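Long-range contact in ABC transporter substrate-binding protein (Bradyrhizobium japonicum, PDB 4I1D), which probably captures small solutes, possibly polyamines such as putrescine and spermidine, in the periplasm for uptake by an ABC transporter: residues M152-V166 / A296-S308. Sequence-based numbering, arbitrary orientation.
With SO4 (sulfate ion), chain H; SO4 (sulfate ion), chain K.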
# COMPACT_ATOMS: atom_id res chain seq x y z
N MSE A 152 26.32 22.49 21.69
CA MSE A 152 27.64 23.07 21.90
C MSE A 152 28.00 24.02 20.75
O MSE A 152 28.66 25.03 20.97
CB MSE A 152 28.69 21.97 22.05
CG MSE A 152 28.69 21.33 23.44
SE MSE A 152 30.05 19.95 23.70
CE MSE A 152 29.16 18.49 22.73
N ALA A 153 27.54 23.70 19.54
CA ALA A 153 27.78 24.56 18.38
C ALA A 153 27.04 25.88 18.59
O ALA A 153 27.48 26.93 18.14
CB ALA A 153 27.30 23.87 17.11
N ASP A 154 25.92 25.82 19.28
CA ASP A 154 25.17 27.01 19.61
C ASP A 154 25.70 27.70 20.87
O ASP A 154 25.02 28.56 21.45
CB ASP A 154 23.69 26.69 19.75
CG ASP A 154 22.82 27.91 19.49
OD1 ASP A 154 23.16 28.65 18.54
OD2 ASP A 154 21.84 28.13 20.22
N GLY A 155 26.89 27.31 21.30
CA GLY A 155 27.59 28.03 22.36
C GLY A 155 27.41 27.50 23.77
O GLY A 155 27.94 28.06 24.72
N VAL A 156 26.65 26.42 23.91
CA VAL A 156 26.40 25.83 25.22
C VAL A 156 27.65 25.08 25.70
O VAL A 156 28.24 24.30 24.95
CB VAL A 156 25.19 24.86 25.17
CG1 VAL A 156 24.96 24.22 26.53
CG2 VAL A 156 23.95 25.60 24.72
N ALA A 157 28.04 25.33 26.95
CA ALA A 157 29.22 24.70 27.53
C ALA A 157 29.00 23.21 27.77
O ALA A 157 27.93 22.82 28.23
CB ALA A 157 29.60 25.39 28.84
N PRO A 158 30.02 22.38 27.47
CA PRO A 158 29.92 20.92 27.58
C PRO A 158 29.34 20.45 28.92
O PRO A 158 28.62 19.45 28.95
CB PRO A 158 31.38 20.46 27.45
CG PRO A 158 32.00 21.47 26.57
CD PRO A 158 31.35 22.79 26.97
N ASP A 159 29.63 21.16 30.00
CA ASP A 159 29.18 20.72 31.31
C ASP A 159 27.87 21.38 31.74
O ASP A 159 27.44 21.24 32.88
CB ASP A 159 30.27 20.94 32.36
CG ASP A 159 30.65 22.40 32.50
OD1 ASP A 159 30.38 23.18 31.57
OD2 ASP A 159 31.23 22.76 33.55
N LYS A 160 27.22 22.10 30.82
CA LYS A 160 25.93 22.72 31.10
C LYS A 160 24.82 22.23 30.17
O LYS A 160 23.78 22.87 30.05
CB LYS A 160 26.06 24.24 30.99
CG LYS A 160 27.04 24.87 31.97
CD LYS A 160 26.49 24.89 33.40
CE LYS A 160 27.34 25.78 34.30
NZ LYS A 160 26.75 25.95 35.66
N LEU A 161 25.03 21.10 29.51
CA LEU A 161 24.10 20.62 28.50
C LEU A 161 22.76 20.11 29.03
O LEU A 161 21.71 20.40 28.45
CB LEU A 161 24.75 19.53 27.65
CG LEU A 161 25.78 20.04 26.65
CD1 LEU A 161 26.67 18.93 26.19
CD2 LEU A 161 25.06 20.68 25.49
N TYR A 162 22.79 19.34 30.11
CA TYR A 162 21.60 18.63 30.57
C TYR A 162 20.81 19.41 31.62
O TYR A 162 21.38 20.12 32.44
CB TYR A 162 21.98 17.23 31.08
CG TYR A 162 22.64 16.36 30.01
CD1 TYR A 162 21.87 15.68 29.08
CD2 TYR A 162 24.02 16.24 29.94
CE1 TYR A 162 22.46 14.89 28.10
CE2 TYR A 162 24.63 15.45 28.96
CZ TYR A 162 23.84 14.78 28.04
OH TYR A 162 24.42 14.00 27.07
N PRO A 163 19.47 19.31 31.58
CA PRO A 163 18.67 18.61 30.57
C PRO A 163 18.74 19.30 29.21
O PRO A 163 18.81 20.52 29.17
CB PRO A 163 17.24 18.70 31.13
CG PRO A 163 17.26 19.94 32.01
CD PRO A 163 18.63 19.95 32.62
N LEU A 164 18.75 18.54 28.11
CA LEU A 164 18.97 19.13 26.80
C LEU A 164 17.83 20.04 26.37
O LEU A 164 16.66 19.70 26.54
CB LEU A 164 19.18 18.05 25.73
CG LEU A 164 20.39 17.12 25.86
CD1 LEU A 164 20.48 16.20 24.66
CD2 LEU A 164 21.69 17.89 26.03
N ASP A 165 18.17 21.21 25.83
CA ASP A 165 17.17 22.05 25.17
C ASP A 165 16.98 21.49 23.76
O ASP A 165 17.72 21.84 22.83
CB ASP A 165 17.65 23.50 25.11
CG ASP A 165 16.61 24.45 24.52
OD1 ASP A 165 15.65 23.97 23.87
OD2 ASP A 165 16.77 25.68 24.70
N VAL A 166 15.97 20.63 23.62
CA VAL A 166 15.79 19.86 22.39
C VAL A 166 15.36 20.70 21.18
O VAL A 166 15.91 20.53 20.09
CB VAL A 166 14.87 18.63 22.60
CG1 VAL A 166 14.84 17.77 21.34
CG2 VAL A 166 15.37 17.80 23.76
N ALA A 296 38.16 16.16 30.75
CA ALA A 296 37.87 17.53 31.14
C ALA A 296 37.46 18.40 29.95
O ALA A 296 36.77 19.39 30.12
CB ALA A 296 39.06 18.16 31.88
N LYS A 297 37.88 18.03 28.74
CA LYS A 297 37.52 18.79 27.53
C LYS A 297 36.16 18.36 26.98
O LYS A 297 35.70 18.93 26.00
CB LYS A 297 38.55 18.56 26.41
CG LYS A 297 39.97 18.99 26.70
CD LYS A 297 40.90 18.40 25.64
CE LYS A 297 42.36 18.78 25.88
NZ LYS A 297 42.88 19.60 24.76
N GLN A 298 35.55 17.34 27.56
CA GLN A 298 34.40 16.70 26.91
C GLN A 298 33.08 16.85 27.64
O GLN A 298 33.03 17.14 28.83
CB GLN A 298 34.67 15.21 26.74
CG GLN A 298 35.71 14.87 25.69
CD GLN A 298 35.99 13.38 25.63
OE1 GLN A 298 35.22 12.61 25.05
NE2 GLN A 298 37.10 12.97 26.24
N ALA A 299 32.00 16.62 26.90
CA ALA A 299 30.68 16.49 27.51
C ALA A 299 30.51 15.05 27.98
O ALA A 299 30.66 14.09 27.21
CB ALA A 299 29.61 16.86 26.51
N LEU A 300 30.20 14.89 29.26
CA LEU A 300 29.93 13.57 29.78
C LEU A 300 28.46 13.25 29.54
O LEU A 300 27.57 13.87 30.14
CB LEU A 300 30.25 13.54 31.28
CG LEU A 300 30.12 12.17 31.94
CD1 LEU A 300 31.04 11.13 31.28
CD2 LEU A 300 30.41 12.31 33.43
N MSE A 301 28.19 12.30 28.66
CA MSE A 301 26.81 11.95 28.35
C MSE A 301 26.03 11.55 29.61
O MSE A 301 26.49 10.74 30.41
CB MSE A 301 26.73 10.82 27.33
CG MSE A 301 25.30 10.32 27.12
SE MSE A 301 25.05 9.42 25.40
CE MSE A 301 25.63 10.90 24.27
N SER A 302 24.84 12.14 29.77
CA SER A 302 23.92 11.77 30.84
C SER A 302 22.94 10.69 30.39
O SER A 302 21.95 10.97 29.70
CB SER A 302 23.14 13.01 31.33
OG SER A 302 22.17 12.66 32.31
N TYR A 303 23.23 9.45 30.77
CA TYR A 303 22.33 8.33 30.50
C TYR A 303 21.02 8.43 31.28
O TYR A 303 20.00 7.93 30.82
CB TYR A 303 23.06 7.00 30.75
CG TYR A 303 24.16 6.84 29.75
CD1 TYR A 303 23.86 6.66 28.40
CD2 TYR A 303 25.49 6.95 30.12
CE1 TYR A 303 24.86 6.54 27.46
CE2 TYR A 303 26.50 6.84 29.19
CZ TYR A 303 26.19 6.64 27.86
OH TYR A 303 27.19 6.52 26.92
N ALA A 304 21.05 9.09 32.43
CA ALA A 304 19.82 9.37 33.16
C ALA A 304 18.90 10.25 32.32
O ALA A 304 17.69 10.04 32.28
CB ALA A 304 20.12 10.03 34.50
N TRP A 305 19.46 11.24 31.63
CA TRP A 305 18.61 12.09 30.78
C TRP A 305 18.09 11.31 29.56
O TRP A 305 16.88 11.33 29.30
CB TRP A 305 19.31 13.38 30.32
CG TRP A 305 18.35 14.28 29.55
CD1 TRP A 305 17.51 15.23 30.07
CD2 TRP A 305 18.13 14.29 28.13
NE1 TRP A 305 16.79 15.83 29.06
CE2 TRP A 305 17.15 15.27 27.86
CE3 TRP A 305 18.66 13.56 27.06
CZ2 TRP A 305 16.69 15.53 26.57
CZ3 TRP A 305 18.20 13.83 25.77
CH2 TRP A 305 17.23 14.81 25.54
N TRP A 306 18.98 10.61 28.86
CA TRP A 306 18.59 9.88 27.65
C TRP A 306 17.57 8.77 27.88
O TRP A 306 16.76 8.47 27.00
CB TRP A 306 19.81 9.33 26.90
CG TRP A 306 20.41 10.36 26.02
CD1 TRP A 306 21.59 11.01 26.21
CD2 TRP A 306 19.84 10.89 24.83
NE1 TRP A 306 21.79 11.92 25.19
CE2 TRP A 306 20.73 11.86 24.33
CE3 TRP A 306 18.65 10.64 24.12
CZ2 TRP A 306 20.48 12.57 23.16
CZ3 TRP A 306 18.41 11.36 22.96
CH2 TRP A 306 19.32 12.31 22.49
N SER A 307 17.60 8.17 29.07
CA SER A 307 16.70 7.07 29.40
C SER A 307 15.43 7.56 30.12
O SER A 307 14.60 6.76 30.55
CB SER A 307 17.43 6.06 30.29
OG SER A 307 17.82 6.66 31.52
N SER A 308 15.30 8.87 30.26
CA SER A 308 14.12 9.44 30.90
C SER A 308 13.05 9.72 29.83
O SER A 308 13.35 9.66 28.64
CB SER A 308 14.49 10.74 31.61
OG SER A 308 14.69 11.79 30.67
S SO4 H . 24.10 9.69 34.26
O1 SO4 H . 25.35 9.51 33.52
O2 SO4 H . 23.82 8.48 35.02
O3 SO4 H . 24.20 10.85 35.15
O4 SO4 H . 23.01 9.94 33.32
S SO4 K . 43.39 19.53 21.02
O1 SO4 K . 44.81 19.80 21.26
O2 SO4 K . 43.10 18.12 21.31
O3 SO4 K . 42.58 20.41 21.87
O4 SO4 K . 43.12 19.80 19.61
O HOH W 1 14.98 18.17 28.25
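Pro158 and Ala299 bring the two backbones closest, with their CA atoms 4.5 Å apart. Both chains then run in the same sense but diverge, and the CA atoms of Pro163 and Trp305 are 6.5 Å apart. Segment 152-166 is mostly loop between helices 146-153 and 166-176, with a cis peptide before Pro163. Segment 296-308 passes from strand 299-300, which pairs in parallel with strand 219-235, into the short helix 303-306.

At the strand, the methyl of Ala299 fits among Met152, Pro158 and Leu161. Its CB lies 3.6 Å from Leu161 CD1. Further on, Tyr162 lays one ring face on Ser302. Ser302 CB sits 3.5 Å from the ring centroid and 4° off the normal, a CH-pi contact. With chi1 at 176°, Ser302 OG swings away from its own N and accepts from Trp305 N, capping helix 303-306, while CB stays against the tyrosine. The hydroxyl of Tyr162 lies at the edge of the Trp306 indole, near NE1, and both groups bond Glu148 OE1 of helix 146-153. Tyr162 CD1 also packs on Trp305 CB, and the two rings meet obliquely.

Trp305 is crossed by Leu164, whose CG stands 3.9 Å over the centroid of the six-membered ring. Val166 CG2 meets the edge of the same indole at CZ2. Pro163 CB touches its pyrrole side, 3.6 Å from NE1. A water links the segments here, donating to Leu164 O at 2.8 Å and accepting from Trp305 NE1 at 3.1 Å.

Across the segments the contact is made mainly by apolar and CH-pi packing. No clear direct hydrogen bond joins them. It joins the loop after helix 146-153 to the C-terminal part of the solute-binding fold, away from the malate site.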